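Local coordinates for protein MNMC2 (PDB 3VYW) that transfers a methyl group from S-adenosylmethionine to the modified wobble uridine of tRNA, working without the oxidase domain to which such enzymes are usually fused, at residues H60-H68 with D193-P201; R3-L11 with L31-E42. All coordinates share one frame; numbering follows the deposited sequence.

Contact 1. Residues H60-H68 with D193-P201. With SAM (S-adenosylmethionine), chain E.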
loop_
_atom_site.group_PDB
_atom_site.type_symbol
_atom_site.label_atom_id
_atom_site.label_comp_id
_atom_site.label_asym_id
_atom_site.label_seq_id
_atom_site.Cartn_x
_atom_site.Cartn_y
_atom_site.Cartn_z
ATOM N N HIS A 60 0.837 -8.667 11.796
ATOM C CA HIS A 60 1.853 -9.422 11.125
ATOM C C HIS A 60 3.148 -9.250 11.857
ATOM O O HIS A 60 3.647 -8.152 12.009
ATOM C CB HIS A 60 1.959 -8.988 9.680
ATOM C CG HIS A 60 2.641 -9.975 8.792
ATOM N ND1 HIS A 60 3.872 -10.382 8.997
ATOM C CD2 HIS A 60 2.219 -10.613 7.669
ATOM C CE1 HIS A 60 4.221 -11.235 8.068
ATOM N NE2 HIS A 60 3.212 -11.382 7.258
ATOM N N LYS A 61 3.673 -10.354 12.359
ATOM C CA LYS A 61 4.868 -10.409 13.167
ATOM C C LYS A 61 6.154 -9.994 12.496
ATOM O O LYS A 61 6.993 -9.437 13.119
ATOM C CB LYS A 61 5.010 -11.795 13.764
ATOM C CG LYS A 61 4.255 -11.990 15.049
ATOM C CD LYS A 61 3.616 -13.352 15.119
ATOM C CE LYS A 61 4.480 -14.361 15.852
ATOM N NZ LYS A 61 3.690 -15.569 16.191
ATOM N N THR A 62 6.309 -10.322 11.233
ATOM C CA THR A 62 7.408 -9.846 10.446
ATOM C C THR A 62 7.438 -8.345 10.227
ATOM O O THR A 62 8.443 -7.718 10.371
ATOM C CB THR A 62 7.401 -10.538 9.085
ATOM O OG1 THR A 62 7.356 -11.925 9.288
ATOM C CG2 THR A 62 8.618 -10.259 8.353
ATOM N N TYR A 63 6.328 -7.791 9.811
ATOM C CA TYR A 63 6.233 -6.384 9.579
ATOM C C TYR A 63 5.994 -5.591 10.823
ATOM O O TYR A 63 6.239 -4.423 10.872
ATOM C CB TYR A 63 5.125 -6.141 8.617
ATOM C CG TYR A 63 5.409 -6.727 7.300
ATOM C CD1 TYR A 63 4.863 -7.919 6.922
ATOM C CD2 TYR A 63 6.226 -6.084 6.427
ATOM C CE1 TYR A 63 5.129 -8.451 5.706
ATOM C CE2 TYR A 63 6.493 -6.611 5.223
ATOM C CZ TYR A 63 5.931 -7.782 4.869
ATOM O OH TYR A 63 6.215 -8.277 3.662
ATOM N N GLY A 64 5.524 -6.268 11.839
ATOM C CA GLY A 64 5.164 -5.653 13.078
ATOM C C GLY A 64 4.033 -4.678 13.014
ATOM O O GLY A 64 4.053 -3.688 13.681
ATOM N N GLU A 65 3.051 -5.004 12.202
ATOM C CA GLU A 65 1.938 -4.153 11.955
ATOM C C GLU A 65 0.640 -4.871 11.807
ATOM O O GLU A 65 0.605 -5.979 11.395
ATOM C CB GLU A 65 2.197 -3.375 10.697
ATOM C CG GLU A 65 3.494 -2.644 10.745
ATOM C CD GLU A 65 3.476 -1.416 9.919
ATOM O OE1 GLU A 65 2.801 -1.440 8.909
ATOM O OE2 GLU A 65 4.133 -0.442 10.289
ATOM N N PRO A 66 -0.434 -4.197 12.126
ATOM C CA PRO A 66 -1.768 -4.659 11.810
ATOM C C PRO A 66 -2.088 -4.553 10.338
ATOM O O PRO A 66 -1.612 -3.702 9.662
ATOM C CB PRO A 66 -2.644 -3.739 12.621
ATOM C CG PRO A 66 -1.863 -2.535 12.778
ATOM C CD PRO A 66 -0.449 -2.918 12.824
ATOM N N TYR A 67 -2.886 -5.462 9.850
ATOM C CA TYR A 67 -3.330 -5.422 8.481
ATOM C C TYR A 67 -4.157 -4.178 8.302
ATOM O O TYR A 67 -4.177 -3.563 7.260
ATOM C CB TYR A 67 -4.124 -6.654 8.188
ATOM C CG TYR A 67 -3.292 -7.815 7.835
ATOM C CD1 TYR A 67 -2.383 -8.328 8.711
ATOM C CD2 TYR A 67 -3.411 -8.395 6.623
ATOM C CE1 TYR A 67 -1.615 -9.399 8.376
ATOM C CE2 TYR A 67 -2.660 -9.454 6.283
ATOM C CZ TYR A 67 -1.763 -9.951 7.156
ATOM O OH TYR A 67 -1.034 -11.008 6.768
ATOM N N HIS A 68 -4.828 -3.820 9.375
ATOM C CA HIS A 68 -5.600 -2.637 9.444
ATOM C C HIS A 68 -5.460 -1.940 10.738
ATOM O O HIS A 68 -5.074 -2.533 11.710
ATOM C CB HIS A 68 -7.030 -2.956 9.190
ATOM C CG HIS A 68 -7.357 -3.038 7.755
ATOM N ND1 HIS A 68 -7.365 -4.186 7.096
ATOM C CD2 HIS A 68 -7.658 -2.056 6.847
ATOM C CE1 HIS A 68 -7.664 -3.952 5.825
ATOM N NE2 HIS A 68 -7.842 -2.643 5.674
ATOM N N ASP A 193 -2.465 -0.716 -0.565
ATOM C CA ASP A 193 -2.512 -1.031 0.831
ATOM C C ASP A 193 -1.479 -2.029 1.228
ATOM O O ASP A 193 -1.777 -3.146 1.506
ATOM C CB ASP A 193 -3.867 -1.583 1.163
ATOM C CG ASP A 193 -4.172 -1.505 2.595
ATOM O OD1 ASP A 193 -3.474 -0.812 3.301
ATOM O OD2 ASP A 193 -5.104 -2.143 3.030
ATOM N N ALA A 194 -0.244 -1.594 1.230
ATOM C CA ALA A 194 0.850 -2.354 1.721
ATOM C C ALA A 194 1.080 -1.998 3.162
ATOM O O ALA A 194 0.445 -1.138 3.691
ATOM C CB ALA A 194 2.070 -2.088 0.900
ATOM N N PHE A 195 1.994 -2.685 3.792
ATOM C CA PHE A 195 2.423 -2.349 5.117
ATOM C C PHE A 195 3.269 -1.128 4.939
ATOM O O PHE A 195 3.609 -0.784 3.865
ATOM C CB PHE A 195 3.187 -3.486 5.783
ATOM C CG PHE A 195 2.333 -4.619 6.193
ATOM C CD1 PHE A 195 2.358 -5.779 5.505
ATOM C CD2 PHE A 195 1.499 -4.508 7.243
ATOM C CE1 PHE A 195 1.565 -6.811 5.854
ATOM C CE2 PHE A 195 0.695 -5.533 7.603
ATOM C CZ PHE A 195 0.729 -6.691 6.908
ATOM N N SER A 196 3.612 -0.476 6.011
ATOM C CA SER A 196 4.099 0.868 5.983
ATOM C C SER A 196 5.418 0.941 5.251
ATOM O O SER A 196 6.098 -0.024 5.149
ATOM C CB SER A 196 4.148 1.395 7.396
ATOM O OG SER A 196 5.378 1.929 7.693
ATOM N N PRO A 197 5.751 2.076 4.681
ATOM C CA PRO A 197 6.833 2.130 3.721
ATOM C C PRO A 197 8.200 1.750 4.231
ATOM O O PRO A 197 8.939 1.182 3.509
ATOM C CB PRO A 197 6.789 3.573 3.254
ATOM C CG PRO A 197 5.381 3.942 3.383
ATOM C CD PRO A 197 4.693 2.999 4.303
ATOM N N TYR A 198 8.537 2.113 5.442
ATOM C CA TYR A 198 9.771 1.680 6.026
ATOM C C TYR A 198 9.773 0.187 6.207
ATOM O O TYR A 198 10.754 -0.464 5.995
ATOM C CB TYR A 198 10.019 2.389 7.331
ATOM C CG TYR A 198 10.271 3.847 7.191
ATOM C CD1 TYR A 198 10.097 4.685 8.245
ATOM C CD2 TYR A 198 10.662 4.388 6.012
ATOM C CE1 TYR A 198 10.317 6.024 8.133
ATOM C CE2 TYR A 198 10.893 5.728 5.898
ATOM C CZ TYR A 198 10.716 6.533 6.972
ATOM O OH TYR A 198 10.911 7.861 6.886
ATOM N N LYS A 199 8.649 -0.319 6.644
ATOM C CA LYS A 199 8.404 -1.721 6.813
ATOM C C LYS A 199 8.363 -2.573 5.572
ATOM O O LYS A 199 8.812 -3.677 5.597
ATOM C CB LYS A 199 7.121 -1.918 7.567
ATOM C CG LYS A 199 7.308 -2.056 9.031
ATOM C CD LYS A 199 8.648 -1.528 9.394
ATOM C CE LYS A 199 8.566 -0.657 10.605
ATOM N NZ LYS A 199 8.474 -1.500 11.798
ATOM N N ASN A 200 7.772 -2.048 4.511
ATOM C CA ASN A 200 7.461 -2.768 3.300
ATOM C C ASN A 200 7.916 -1.991 2.094
ATOM O O ASN A 200 7.153 -1.634 1.279
ATOM C CB ASN A 200 5.954 -2.872 3.267
ATOM C CG ASN A 200 5.430 -4.084 2.569
ATOM O OD1 ASN A 200 4.285 -4.370 2.663
ATOM N ND2 ASN A 200 6.239 -4.765 1.882
ATOM N N PRO A 201 9.191 -1.759 1.976
ATOM C CA PRO A 201 9.726 -0.808 1.025
ATOM C C PRO A 201 9.517 -1.065 -0.468
ATOM O O PRO A 201 9.413 -0.107 -1.187
ATOM C CB PRO A 201 11.194 -0.723 1.404
ATOM C CG PRO A 201 11.399 -1.682 2.467
ATOM C CD PRO A 201 10.113 -1.983 3.073
HETATM N N SAM E . -5.468 -4.884 1.934
HETATM C CA SAM E . -5.587 -5.819 2.989
HETATM C C SAM E . -7.010 -5.739 3.385
HETATM O O SAM E . -7.530 -6.532 4.131
HETATM O OXT SAM E . -7.675 -4.872 2.902
HETATM C CB SAM E . -4.519 -5.429 3.987
HETATM C CG SAM E . -3.188 -5.962 3.445
HETATM S SD SAM E . -1.830 -5.661 4.319
HETATM C CE SAM E . -1.805 -4.080 4.709
HETATM C "C5'" SAM E . -0.463 -5.923 3.419
HETATM C "C4'" SAM E . -0.499 -7.097 2.432
HETATM O "O4'" SAM E . 0.476 -6.900 1.427
HETATM C "C3'" SAM E . -0.156 -8.440 3.039
HETATM O "O3'" SAM E . -1.014 -9.431 2.520
HETATM C "C2'" SAM E . 1.236 -8.722 2.545
HETATM O "O2'" SAM E . 1.453 -10.102 2.441
HETATM C "C1'" SAM E . 1.222 -8.077 1.200
HETATM N N9 SAM E . 2.557 -7.820 0.618
HETATM C C8 SAM E . 3.599 -7.268 1.192
HETATM N N7 SAM E . 4.627 -7.176 0.371
HETATM C C5 SAM E . 4.259 -7.681 -0.769
HETATM C C6 SAM E . 4.872 -7.892 -2.072
HETATM N N6 SAM E . 6.119 -7.544 -2.333
HETATM N N1 SAM E . 4.148 -8.450 -3.000
HETATM C C2 SAM E . 2.914 -8.800 -2.790
HETATM N N3 SAM E . 2.315 -8.649 -1.648
HETATM C C4 SAM E . 2.909 -8.108 -0.604
#
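The S-adenosylmethionine pocket of a Rossmann-like methyltransferase is walled here by an aromatic cluster of His60, Tyr63, Tyr67 and Phe195, where residues 60-68, from the end of strand 56-60 through the short strand 65-66, meet the loop after strand 187-192. Phe195 is its centre. On one face it carries Tyr63 in an offset stack, centroids 4.5 Å apart and planes at 16°; on the opposite face lies the cofactor, SAM C5' coming within 3.3 Å of Phe195 CE1. The edge of Phe195 points at the face of Tyr67 in a T-shaped pair, and Phe195 CZ stands 3.9 Å from Tyr67 CE1. With chi1 at -65°, the CG of Tyr63 lies anti to its carbonyl carbon, which brings CB as well as the ring over Phe195, in a CH-pi contact. Were Tyr63 replaced by an alanine, that face of Phe195 would probably lose its stacking partner and the phenyl ring could shift against the cofactor. Polar bonds fix the loop beside the rings. Glu65 OE1 accepts Ser196 N at 3.2 Å, the donor standing above the carboxylate plane. Asn200 is used at both ends of its amide: OD1 takes Phe195 N on a lone pair in the carbonyl plane, at 3.1 Å, while ND2 also bonds Glu202. Two bonds tie the loop directly to the ligand: the amino N of SAM donates to Asp193 OD2 at 3.0 Å, and Asn200 ND2 reaches adenine N7 of SAM over 3.3 Å in a nearly straight bond, 164° at the hydrogen.

Contact 2. Residues R3-L11 with L31-E42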
loop_
_atom_site.group_PDB
_atom_site.type_symbol
_atom_site.label_atom_id
_atom_site.label_comp_id
_atom_site.label_asym_id
_atom_site.label_seq_id
_atom_site.Cartn_x
_atom_site.Cartn_y
_atom_site.Cartn_z
ATOM N N ARG A 3 17.380 -9.283 16.544
ATOM C CA ARG A 3 17.085 -8.439 15.431
ATOM C C ARG A 3 18.194 -7.448 15.285
ATOM O O ARG A 3 18.692 -7.267 14.229
ATOM C CB ARG A 3 15.764 -7.727 15.701
ATOM C CG ARG A 3 15.425 -6.635 14.723
ATOM C CD ARG A 3 14.121 -5.971 15.053
ATOM N NE ARG A 3 13.875 -4.822 14.215
ATOM C CZ ARG A 3 14.286 -3.618 14.500
ATOM N NH1 ARG A 3 14.940 -3.409 15.596
ATOM N NH2 ARG A 3 14.034 -2.622 13.701
ATOM N N GLU A 4 18.614 -6.854 16.375
ATOM C CA GLU A 4 19.595 -5.812 16.348
ATOM C C GLU A 4 20.869 -6.328 15.770
ATOM O O GLU A 4 21.501 -5.696 14.977
ATOM C CB GLU A 4 19.877 -5.443 17.785
ATOM C CG GLU A 4 20.379 -4.052 18.068
ATOM C CD GLU A 4 20.273 -3.706 19.547
ATOM O OE1 GLU A 4 19.356 -2.947 19.935
ATOM O OE2 GLU A 4 21.102 -4.206 20.332
ATOM N N GLU A 5 21.267 -7.494 16.223
ATOM C CA GLU A 5 22.455 -8.141 15.761
ATOM C C GLU A 5 22.356 -8.507 14.318
ATOM O O GLU A 5 23.258 -8.307 13.585
ATOM C CB GLU A 5 22.643 -9.403 16.580
ATOM C CG GLU A 5 24.061 -9.762 16.945
ATOM C CD GLU A 5 24.230 -11.250 17.151
ATOM O OE1 GLU A 5 23.221 -11.930 17.434
ATOM O OE2 GLU A 5 25.366 -11.744 17.018
ATOM N N TYR A 6 21.254 -9.078 13.907
ATOM C CA TYR A 6 21.118 -9.434 12.529
ATOM C C TYR A 6 21.154 -8.230 11.618
ATOM O O TYR A 6 21.759 -8.265 10.587
ATOM C CB TYR A 6 19.817 -10.172 12.333
ATOM C CG TYR A 6 19.468 -10.480 10.917
ATOM C CD1 TYR A 6 19.711 -11.702 10.408
ATOM C CD2 TYR A 6 18.877 -9.558 10.108
ATOM C CE1 TYR A 6 19.399 -12.009 9.126
ATOM C CE2 TYR A 6 18.564 -9.854 8.824
ATOM C CZ TYR A 6 18.822 -11.096 8.351
ATOM O OH TYR A 6 18.529 -11.438 7.077
ATOM N N LEU A 7 20.454 -7.187 12.000
ATOM C CA LEU A 7 20.325 -6.000 11.197
ATOM C C LEU A 7 21.605 -5.242 10.993
ATOM O O LEU A 7 21.833 -4.697 9.949
ATOM C CB LEU A 7 19.258 -5.084 11.767
ATOM C CG LEU A 7 17.829 -5.522 11.614
ATOM C CD1 LEU A 7 16.947 -4.496 12.216
ATOM C CD2 LEU A 7 17.483 -5.757 10.185
ATOM N N LYS A 8 22.405 -5.165 12.031
ATOM C CA LYS A 8 23.685 -4.521 11.957
ATOM C C LYS A 8 24.649 -5.226 11.082
ATOM O O LYS A 8 25.447 -4.619 10.446
ATOM C CB LYS A 8 24.267 -4.360 13.316
ATOM C CG LYS A 8 25.725 -4.069 13.248
ATOM C CD LYS A 8 26.132 -3.252 14.421
ATOM C CE LYS A 8 27.554 -3.504 14.777
ATOM N NZ LYS A 8 27.820 -2.812 16.043
ATOM N N ASN A 9 24.603 -6.534 11.114
ATOM C CA ASN A 9 25.407 -7.335 10.254
ATOM C C ASN A 9 25.007 -7.118 8.843
ATOM O O ASN A 9 25.816 -7.056 7.974
ATOM C CB ASN A 9 25.222 -8.802 10.594
ATOM C CG ASN A 9 26.043 -9.237 11.757
ATOM O OD1 ASN A 9 26.873 -8.510 12.250
ATOM N ND2 ASN A 9 25.810 -10.430 12.203
ATOM N N TYR A 10 23.720 -7.049 8.621
ATOM C CA TYR A 10 23.182 -6.912 7.311
ATOM C C TYR A 10 23.622 -5.620 6.727
ATOM O O TYR A 10 23.987 -5.553 5.598
ATOM C CB TYR A 10 21.680 -6.950 7.407
ATOM C CG TYR A 10 20.979 -6.966 6.105
ATOM C CD1 TYR A 10 20.420 -8.100 5.634
ATOM C CD2 TYR A 10 20.861 -5.844 5.368
ATOM C CE1 TYR A 10 19.775 -8.118 4.449
ATOM C CE2 TYR A 10 20.232 -5.860 4.173
ATOM C CZ TYR A 10 19.693 -7.010 3.730
ATOM O OH TYR A 10 19.047 -7.049 2.561
ATOM N N LEU A 11 23.558 -4.572 7.513
ATOM C CA LEU A 11 23.981 -3.288 7.074
ATOM C C LEU A 11 25.436 -3.233 6.778
ATOM O O LEU A 11 25.842 -2.693 5.796
ATOM C CB LEU A 11 23.694 -2.263 8.140
ATOM C CG LEU A 11 24.340 -0.943 7.840
ATOM C CD1 LEU A 11 23.612 -0.283 6.715
ATOM C CD2 LEU A 11 24.364 -0.070 9.040
ATOM N N LEU A 31 22.981 3.417 11.018
ATOM C CA LEU A 31 22.641 2.255 11.792
ATOM C C LEU A 31 21.561 2.526 12.792
ATOM O O LEU A 31 20.675 1.748 12.961
ATOM C CB LEU A 31 23.858 1.689 12.495
ATOM C CG LEU A 31 23.648 0.509 13.419
ATOM C CD1 LEU A 31 23.163 -0.705 12.697
ATOM C CD2 LEU A 31 24.936 0.187 14.092
ATOM N N ARG A 32 21.625 3.662 13.437
ATOM C CA ARG A 32 20.643 3.986 14.405
ATOM C C ARG A 32 19.262 4.091 13.814
ATOM O O ARG A 32 18.346 3.541 14.342
ATOM C CB ARG A 32 21.024 5.295 15.017
ATOM C CG ARG A 32 20.130 5.722 16.128
ATOM C CD ARG A 32 20.585 7.036 16.674
ATOM N NE ARG A 32 20.199 8.125 15.806
ATOM C CZ ARG A 32 20.964 9.160 15.533
ATOM N NH1 ARG A 32 22.165 9.244 16.048
ATOM N NH2 ARG A 32 20.521 10.099 14.746
ATOM N N GLU A 33 19.114 4.793 12.717
ATOM C CA GLU A 33 17.866 4.827 12.004
ATOM C C GLU A 33 17.440 3.493 11.399
ATOM O O GLU A 33 16.299 3.164 11.399
ATOM C CB GLU A 33 17.843 5.952 10.984
ATOM C CG GLU A 33 18.148 7.302 11.557
ATOM C CD GLU A 33 17.350 7.643 12.791
ATOM O OE1 GLU A 33 16.170 7.346 12.860
ATOM O OE2 GLU A 33 17.908 8.225 13.704
ATOM N N PHE A 34 18.365 2.723 10.881
ATOM C CA PHE A 34 18.031 1.451 10.309
ATOM C C PHE A 34 17.455 0.561 11.372
ATOM O O PHE A 34 16.509 -0.112 11.156
ATOM C CB PHE A 34 19.275 0.832 9.687
ATOM C CG PHE A 34 19.036 -0.417 8.923
ATOM C CD1 PHE A 34 18.043 -0.495 7.998
ATOM C CD2 PHE A 34 19.846 -1.508 9.108
ATOM C CE1 PHE A 34 17.845 -1.636 7.273
ATOM C CE2 PHE A 34 19.658 -2.644 8.385
ATOM C CZ PHE A 34 18.651 -2.718 7.469
ATOM N N LEU A 35 18.046 0.570 12.536
ATOM C CA LEU A 35 17.538 -0.205 13.626
ATOM C C LEU A 35 16.170 0.231 14.058
ATOM O O LEU A 35 15.327 -0.559 14.333
ATOM C CB LEU A 35 18.474 -0.083 14.794
ATOM C CG LEU A 35 19.807 -0.744 14.633
ATOM C CD1 LEU A 35 20.590 -0.662 15.900
ATOM C CD2 LEU A 35 19.636 -2.173 14.211
ATOM N N ARG A 36 15.962 1.516 14.152
ATOM C CA ARG A 36 14.650 2.029 14.436
ATOM C C ARG A 36 13.539 1.841 13.385
ATOM O O ARG A 36 12.436 1.598 13.736
ATOM C CB ARG A 36 14.739 3.437 15.002
ATOM C CG ARG A 36 14.001 4.475 14.245
ATOM C CD ARG A 36 13.696 5.662 15.079
ATOM N NE ARG A 36 14.861 6.461 15.305
ATOM C CZ ARG A 36 15.080 7.106 16.417
ATOM N NH1 ARG A 36 14.222 7.048 17.395
ATOM N NH2 ARG A 36 16.162 7.788 16.549
ATOM N N PHE A 37 13.840 1.967 12.109
ATOM C CA PHE A 37 12.818 1.884 11.080
ATOM C C PHE A 37 12.550 0.553 10.439
ATOM O O PHE A 37 11.565 0.396 9.825
ATOM C CB PHE A 37 13.112 2.857 9.967
ATOM C CG PHE A 37 13.027 4.264 10.373
ATOM C CD1 PHE A 37 13.887 5.170 9.878
ATOM C CD2 PHE A 37 12.104 4.663 11.259
ATOM C CE1 PHE A 37 13.827 6.466 10.269
ATOM C CE2 PHE A 37 12.027 5.962 11.652
ATOM C CZ PHE A 37 12.888 6.865 11.155
ATOM N N ALA A 38 13.460 -0.384 10.547
ATOM C CA ALA A 38 13.313 -1.662 9.892
ATOM C C ALA A 38 12.332 -2.565 10.555
ATOM O O ALA A 38 11.980 -2.376 11.664
ATOM C CB ALA A 38 14.647 -2.350 9.742
ATOM N N TYR A 39 11.889 -3.554 9.832
ATOM C CA TYR A 39 10.999 -4.551 10.365
ATOM C C TYR A 39 11.696 -5.695 11.081
ATOM O O TYR A 39 12.856 -5.611 11.397
ATOM C CB TYR A 39 10.037 -5.045 9.303
ATOM C CG TYR A 39 10.618 -5.946 8.286
ATOM C CD1 TYR A 39 9.829 -6.546 7.373
ATOM C CD2 TYR A 39 11.943 -6.183 8.241
ATOM C CE1 TYR A 39 10.348 -7.370 6.427
ATOM C CE2 TYR A 39 12.472 -7.009 7.315
ATOM C CZ TYR A 39 11.662 -7.594 6.407
ATOM O OH TYR A 39 12.168 -8.424 5.478
ATOM N N ASN A 40 10.963 -6.734 11.404
ATOM C CA ASN A 40 11.542 -7.838 12.088
ATOM C C ASN A 40 11.700 -9.079 11.230
ATOM O O ASN A 40 10.885 -9.945 11.266
ATOM C CB ASN A 40 10.687 -8.177 13.292
ATOM C CG ASN A 40 9.921 -7.007 13.820
ATOM O OD1 ASN A 40 10.479 -6.071 14.292
ATOM N ND2 ASN A 40 8.644 -7.100 13.791
ATOM N N PRO A 41 12.832 -9.200 10.568
ATOM C CA PRO A 41 13.154 -10.272 9.638
ATOM C C PRO A 41 13.173 -11.644 10.274
ATOM O O PRO A 41 12.923 -12.607 9.621
ATOM C CB PRO A 41 14.561 -9.922 9.194
ATOM C CG PRO A 41 14.821 -8.570 9.714
ATOM C CD PRO A 41 14.027 -8.463 10.943
ATOM N N GLU A 42 13.524 -11.717 11.535
ATOM C CA GLU A 42 13.478 -12.954 12.274
ATOM C C GLU A 42 12.080 -13.528 12.493
ATOM O O GLU A 42 11.909 -14.715 12.494
ATOM C CB GLU A 42 14.272 -12.835 13.571
ATOM C CG GLU A 42 13.677 -11.890 14.607
ATOM C CD GLU A 42 13.714 -10.423 14.213
ATOM O OE1 GLU A 42 13.050 -9.630 14.871
ATOM O OE2 GLU A 42 14.402 -10.070 13.269
#
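Arg3, at the start of helix 3-11, supplies the hydrogen bonds of this contact, all to backbone carbonyls where helix 31-37 ends. Its chain runs extended from CG to NE, with CG anti to the backbone N (chi1 171°), and this carries the guanidinium to the neighbouring helix end. NE donates to Tyr39 O at 3.1 Å from above that carbonyl's plane. Arg3 NH2 donates to Ala38 O at 2.9 Å. It also serves Leu35 O, to which NH1 adds a weak bond. Several carbonyls thus hold the flat group by its edge, and Leu7 CD1 of its own helix covers one face, which together should restrict its rotation. The positive charge probably also suits the negative end of the helix dipole.

Apolar packing does the rest. Leu7 lies at the middle: CB touches Leu35 CD2 at 3.8 Å, CD1 meets Ala38 CB, and CD2 reaches Pro41 CG at 3.9 Å. Phe34 turns a ring edge to Leu7 O, CE2 being 3.4 Å away, and its CD2 packs on Leu11 CB. Farther along, Leu11 CD2 meets Leu31 CD1 at 3.9 Å, while Lys8 lays its aliphatic CD against Leu31 CD2. Phe34 also touches Leu296 and Ile297 of helix 292-303.

The axes of helix 3-11 and helix 31-37 approach to 10.0 Å, N-to-C directions at 131°: the longer helices 3-18 and 24-37 form an N-terminal helical hairpin, steeply crossed rather than strictly antiparallel.

The two contacts lie in series along the chain, contact 2 closing before contact 1 opens, with centres about 15 Å apart. They nevertheless touch through 39-40 and 61-62. Asn40 N lies 2.9 Å from Thr62 O, a probable hydrogen bond, and Asn40 ND2 approaches Lys61 O at the same 2.9 Å. From segment 193-201, Lys199 CE packs 3.3 Å from Phe37 O, and the rings of Tyr198 and Phe37 meet. Contact 1 borders the cofactor directly, whereas the nearest side chain of contact 2, Tyr39, stays about 8 Å from S-adenosylmethionine at their nearest atoms; the helical hairpin therefore adjoins the pocket's outer side without entering it.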